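Local coordinates for protein acetylxylan esterase / glucomannan deacetylase (PDB 2WAA) that removes acetyl groups from acetylated xylan and glucomannan, contributing to the breakdown of plant cell wall polysaccharides, at residues Leu34-Gly37 / Ser42-Thr45; His27-Ala32 / Gln111-Gln116. All coordinates share one frame; numbering follows the deposited sequence. Where two conformers were deposited one is given.

Contact 1: Leu34-Gly37 / Ser42-Thr45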
loop_
_atom_site.group_PDB
_atom_site.type_symbol
_atom_site.label_atom_id
_atom_site.label_comp_id
_atom_site.label_asym_id
_atom_site.label_seq_id
_atom_site.Cartn_x
_atom_site.Cartn_y
_atom_site.Cartn_z
ATOM N N LEU A 34 0.720 12.420 12.342
ATOM C CA LEU A 34 0.076 11.651 11.265
ATOM C C LEU A 34 -0.136 10.240 11.736
ATOM O O LEU A 34 0.729 9.629 12.371
ATOM C CB LEU A 34 0.978 11.591 10.019
ATOM C CG LEU A 34 1.281 12.945 9.402
ATOM C CD1 LEU A 34 2.252 12.607 8.205
ATOM C CD2 LEU A 34 -0.031 13.575 8.976
ATOM N N THR A 35 -1.301 9.708 11.376
ATOM C CA THR A 35 -1.613 8.314 11.672
ATOM C C THR A 35 -1.937 7.602 10.361
ATOM O O THR A 35 -2.576 8.186 9.477
ATOM C CB THR A 35 -2.796 8.220 12.678
ATOM O OG1 THR A 35 -2.438 8.911 13.884
ATOM C CG2 THR A 35 -3.046 6.771 13.054
ATOM N N PHE A 36 -1.472 6.368 10.255
ATOM C CA PHE A 36 -1.683 5.608 9.048
ATOM C C PHE A 36 -1.811 4.123 9.311
ATOM O O PHE A 36 -1.293 3.590 10.313
ATOM C CB PHE A 36 -0.550 5.906 8.038
ATOM C CG PHE A 36 0.834 5.907 8.634
ATOM C CD1 PHE A 36 1.621 4.748 8.644
ATOM C CD2 PHE A 36 1.348 7.076 9.192
ATOM C CE1 PHE A 36 2.886 4.737 9.204
ATOM C CE2 PHE A 36 2.640 7.092 9.753
ATOM C CZ PHE A 36 3.406 5.904 9.758
ATOM N N GLY A 37 -2.530 3.451 8.396
ATOM C CA GLY A 37 -2.830 2.047 8.553
ATOM C C GLY A 37 -2.525 1.216 7.303
ATOM O O GLY A 37 -2.259 0.032 7.432
ATOM N N SER A 42 4.788 6.024 3.069
ATOM C CA SER A 42 6.195 6.339 3.099
ATOM C C SER A 42 6.379 7.823 3.471
ATOM O O SER A 42 5.829 8.706 2.774
ATOM C CB SER A 42 6.767 6.056 1.710
ATOM O OG SER A 42 6.712 4.664 1.384
ATOM N N LEU A 43 7.180 8.075 4.514
ATOM C CA LEU A 43 7.422 9.441 4.988
ATOM C C LEU A 43 8.914 9.671 4.865
ATOM O O LEU A 43 9.715 8.813 5.258
ATOM C CB LEU A 43 6.998 9.609 6.441
ATOM C CG LEU A 43 5.658 9.011 6.864
ATOM C CD1 LEU A 43 5.283 9.396 8.322
ATOM C CD2 LEU A 43 4.637 9.470 5.950
ATOM N N SER A 44 9.288 10.818 4.300
ATOM C CA SER A 44 10.708 11.002 3.988
ATOM C C SER A 44 11.139 12.431 4.220
ATOM O O SER A 44 10.348 13.366 4.106
ATOM C CB SER A 44 11.063 10.576 2.544
ATOM O OG SER A 44 10.226 11.189 1.525
ATOM N N THR A 45 12.430 12.602 4.470
ATOM C CA THR A 45 12.938 13.940 4.772
ATOM C C THR A 45 14.426 13.907 4.385
ATOM O O THR A 45 15.078 12.848 4.389
ATOM C CB THR A 45 12.756 14.324 6.268
ATOM O OG1 THR A 45 13.334 15.606 6.525
ATOM C CG2 THR A 45 13.476 13.320 7.202
#

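Contact 2: His27-Ala32 / Gln111-Gln116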
loop_
_atom_site.group_PDB
_atom_site.type_symbol
_atom_site.label_atom_id
_atom_site.label_comp_id
_atom_site.label_asym_id
_atom_site.label_seq_id
_atom_site.Cartn_x
_atom_site.Cartn_y
_atom_site.Cartn_z
ATOM N N HIS A 27 -3.869 10.237 8.172
ATOM C CA HIS A 27 -4.853 11.083 8.842
ATOM C C HIS A 27 -4.076 12.142 9.650
ATOM O O HIS A 27 -3.146 11.798 10.374
ATOM C CB HIS A 27 -5.691 10.261 9.791
ATOM C CG HIS A 27 -6.765 11.075 10.442
ATOM N ND1 HIS A 27 -7.879 11.493 9.754
ATOM C CD2 HIS A 27 -6.848 11.625 11.679
ATOM C CE1 HIS A 27 -8.637 12.230 10.558
ATOM N NE2 HIS A 27 -8.034 12.324 11.729
ATOM N N ILE A 28 -4.421 13.418 9.467
ATOM C CA ILE A 28 -3.708 14.491 10.145
ATOM C C ILE A 28 -4.462 14.776 11.442
ATOM O O ILE A 28 -5.667 15.165 11.409
ATOM C CB ILE A 28 -3.701 15.756 9.308
ATOM C CG1 ILE A 28 -3.037 15.479 7.948
ATOM C CG2 ILE A 28 -2.932 16.900 10.061
ATOM C CD1 ILE A 28 -3.113 16.699 7.004
ATOM N N ASN A 29 -3.813 14.490 12.576
ATOM C CA ASN A 29 -4.463 14.726 13.873
ATOM C C ASN A 29 -4.393 16.174 14.326
ATOM O O ASN A 29 -3.639 16.961 13.782
ATOM C CB ASN A 29 -3.879 13.838 14.963
ATOM C CG ASN A 29 -4.001 12.380 14.626
ATOM O OD1 ASN A 29 -5.106 11.872 14.426
ATOM N ND2 ASN A 29 -2.879 11.696 14.560
ATOM N N ASP A 30 -5.160 16.518 15.362
ATOM C CA ASP A 30 -5.192 17.926 15.794
ATOM C C ASP A 30 -3.843 18.395 16.345
ATOM O O ASP A 30 -3.538 19.610 16.315
ATOM C CB ASP A 30 -6.239 18.138 16.887
ATOM C CG ASP A 30 -7.672 18.021 16.379
ATOM O OD1 ASP A 30 -7.925 18.064 15.149
ATOM O OD2 ASP A 30 -8.563 17.889 17.249
ATOM N N ASP A 31 -3.042 17.476 16.853
ATOM C CA ASP A 31 -1.693 17.848 17.381
ATOM C C ASP A 31 -0.622 17.811 16.291
ATOM O O ASP A 31 0.570 17.860 16.584
ATOM C CB ASP A 31 -1.308 16.934 18.500
ATOM C CG ASP A 31 -1.102 15.498 18.023
ATOM O OD1 ASP A 31 -1.405 15.197 16.831
ATOM O OD2 ASP A 31 -0.645 14.691 18.829
ATOM N N ALA A 32 -1.071 17.736 15.041
ATOM C CA ALA A 32 -0.179 17.716 13.838
ATOM C C ALA A 32 0.647 16.437 13.681
ATOM O O ALA A 32 1.596 16.394 12.861
ATOM C CB ALA A 32 0.744 18.989 13.780
ATOM N N GLN A 111 -2.674 0.713 13.686
ATOM C CA GLN A 111 -2.321 1.945 12.993
ATOM C C GLN A 111 -1.106 2.520 13.695
ATOM O O GLN A 111 -0.917 2.338 14.922
ATOM C CB GLN A 111 -3.476 2.953 13.002
ATOM C CG GLN A 111 -4.542 2.632 11.967
ATOM C CD GLN A 111 -5.456 1.575 12.453
ATOM O OE1 GLN A 111 -5.743 1.523 13.663
ATOM N NE2 GLN A 111 -5.958 0.711 11.534
ATOM N N VAL A 112 -0.246 3.166 12.912
ATOM C CA VAL A 112 0.994 3.737 13.457
ATOM C C VAL A 112 0.863 5.240 13.454
ATOM O O VAL A 112 0.280 5.795 12.530
ATOM C CB VAL A 112 2.169 3.353 12.563
ATOM C CG1 VAL A 112 3.456 4.206 12.899
ATOM C CG2 VAL A 112 2.464 1.839 12.676
ATOM N N THR A 113 1.428 5.914 14.466
ATOM C CA THR A 113 1.396 7.372 14.502
ATOM C C THR A 113 2.847 7.867 14.579
ATOM O O THR A 113 3.642 7.357 15.375
ATOM C CB THR A 113 0.624 7.848 15.755
ATOM O OG1 THR A 113 -0.742 7.431 15.632
ATOM C CG2 THR A 113 0.739 9.416 15.940
ATOM N N LEU A 114 3.181 8.837 13.734
ATOM C CA LEU A 114 4.441 9.541 13.846
ATOM C C LEU A 114 4.036 10.887 14.396
ATOM O O LEU A 114 3.194 11.570 13.796
ATOM C CB LEU A 114 5.070 9.728 12.462
ATOM C CG LEU A 114 6.244 10.709 12.490
ATOM C CD1 LEU A 114 7.341 10.194 13.395
ATOM C CD2 LEU A 114 6.753 10.927 11.034
ATOM N N LYS A 115 4.596 11.288 15.538
ATOM C CA LYS A 115 4.183 12.586 16.143
ATOM C C LYS A 115 5.076 13.763 15.741
ATOM O O LYS A 115 4.590 14.844 15.382
ATOM C CB LYS A 115 4.170 12.487 17.677
ATOM C CG LYS A 115 3.183 11.441 18.138
ATOM C CD LYS A 115 2.962 11.507 19.663
ATOM C CE LYS A 115 1.821 10.563 20.085
ATOM N NZ LYS A 115 1.631 10.568 21.575
ATOM N N GLN A 116 6.385 13.547 15.824
ATOM C CA GLN A 116 7.322 14.675 15.560
ATOM C C GLN A 116 8.715 14.102 15.372
ATOM O O GLN A 116 8.951 12.940 15.720
ATOM C CB GLN A 116 7.254 15.750 16.691
ATOM C CG GLN A 116 7.309 15.188 18.042
ATOM C CD GLN A 116 7.072 16.220 19.222
ATOM O OE1 GLN A 116 7.313 15.859 20.362
ATOM N NE2 GLN A 116 6.593 17.429 18.945
HETATM O O HOH W 1 2.884 16.378 16.860
#

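Contact 1: Leu34-Gly37 / Ser42-Thr45
Leu-43 reaches across to Phe-36 and Leu-34 with a single methyl, CD1, and that one carbon makes both contacts between 34-37 and 42-45. Its CD1 sits 3.8 Å from CE2 of Phe-36, meeting the ring obliquely. Roughly at right angles to that approach, the same CD1 lies 4.4 Å from CD1 of Leu-34, a looser methyl-to-methyl approach. Leu-43 was modelled in two conformers, so these distances belong to one of them. In that conformer its CG stands opposite the carbonyl carbon and beside the backbone N (chi1 -44°), and the branch extends from its strand toward the other.

The Phe-36 side chain comes from the opposite direction. With chi1 at 45° its CG is lodged between the backbone N and the carbonyl carbon, which brings the ring's CE2 up to the leucine methyl. Leu-34, two residues earlier, points from the same face of strand 34-36 and sends its CD1 toward the same leucine methyl.

The backbones stay well apart, with the CA atoms of Leu-34 and Leu-43 separated by 9.9 Å. That is the spacing of two sheets packed face to face, and it fits the jelly-roll beta-sandwich of family 2 carbohydrate esterases: strand 34-36 belongs to one antiparallel sheet and strand 42-48 to the other, so the short loop between them carries the chain from sheet to sheet. All three touching side chains are buried, and the contact is wholly apolar. Val-22 of strand 21-23 packs against both leucines, while Leu-114 of strand 112-119 touches Leu-43. Phe-36 also makes an edge-to-face stack with His-103, and its backbone is hydrogen-bonded to Val-112 in the neighbouring strand.

Contact 2: His27-Ala32 / Gln111-Gln116
Asn-29 and Thr-113 meet loosely, and the firmer link between 27-32 and 111-116 is a water. Direct contact is slight. The amide nitrogen ND2 of Asn-29 comes within 4.5 Å of the methyl CG2 of Thr-113. Further along, the carbonyl oxygens of Ala-32 and Lys-115, both acceptors, merely stand 4.2 Å apart.

The polar bridge runs through one water, which donates to both sides. It is 2.8 Å from Asp-31 O and 2.7 Å from Lys-115 O, the two acceptors subtending about 140° at the water oxygen. Backbone carbonyls of turn and strand, neither of which can donate, are thus joined by a molecule that can.

Charge plays a lesser part. Lys-115 NZ and Asp-31 OD2 stand 5.5 Å apart, too far for a salt bridge, though their opposite charges probably attract weakly. Each has a nearer partner: NZ bonds to Gln-83 OE1, and Asp-31 OD1 to Ser-33 OG. The fully extended outer part of the lysine chain, with chi3 173° and chi4 177°, carries NZ away from its strand.

Within the first segment, Ala-32 N donates to Asn-29 O at 3.0 Å, closing a type I turn. Asn-29 ND2 is hydrogen-bonded to the hydroxyls of Ser-33 and Thr-35, and the Thr-35 hydroxyl is in turn bonded to that of Thr-113, so the asparagine reaches the far strand through an intermediary.

The turn lies in the connection between strands 27-28 and 34-36. In the sheet, 112-119 also pairs with 10-14 and 51-58, so at the surface of the N-terminal domain the contact spans the end of the short strand 34-36, which lies between 27-28 and 112-119.

Both contacts involve the same hairpin of the N-terminal domain, yet they differ in depth and direction. Contact 1 is interior, packing one sheet of the sandwich onto the other through apolar side chains. Contact 2 lies at the surface and works within a single sheet, across its strands, relying on water and polar groups. Strand 34-36 ties them together: Thr-35 O lies 2.8 Å from His-27 N and Phe-36 O 2.8 Å from Val-112 N, probable hydrogen bonds to each segment of contact 2. Its outward Thr-35 serves the polar side, while Leu-34 and Phe-36 face inward. Along the chain, contact 1 is nested within the loop that contact 2 closes.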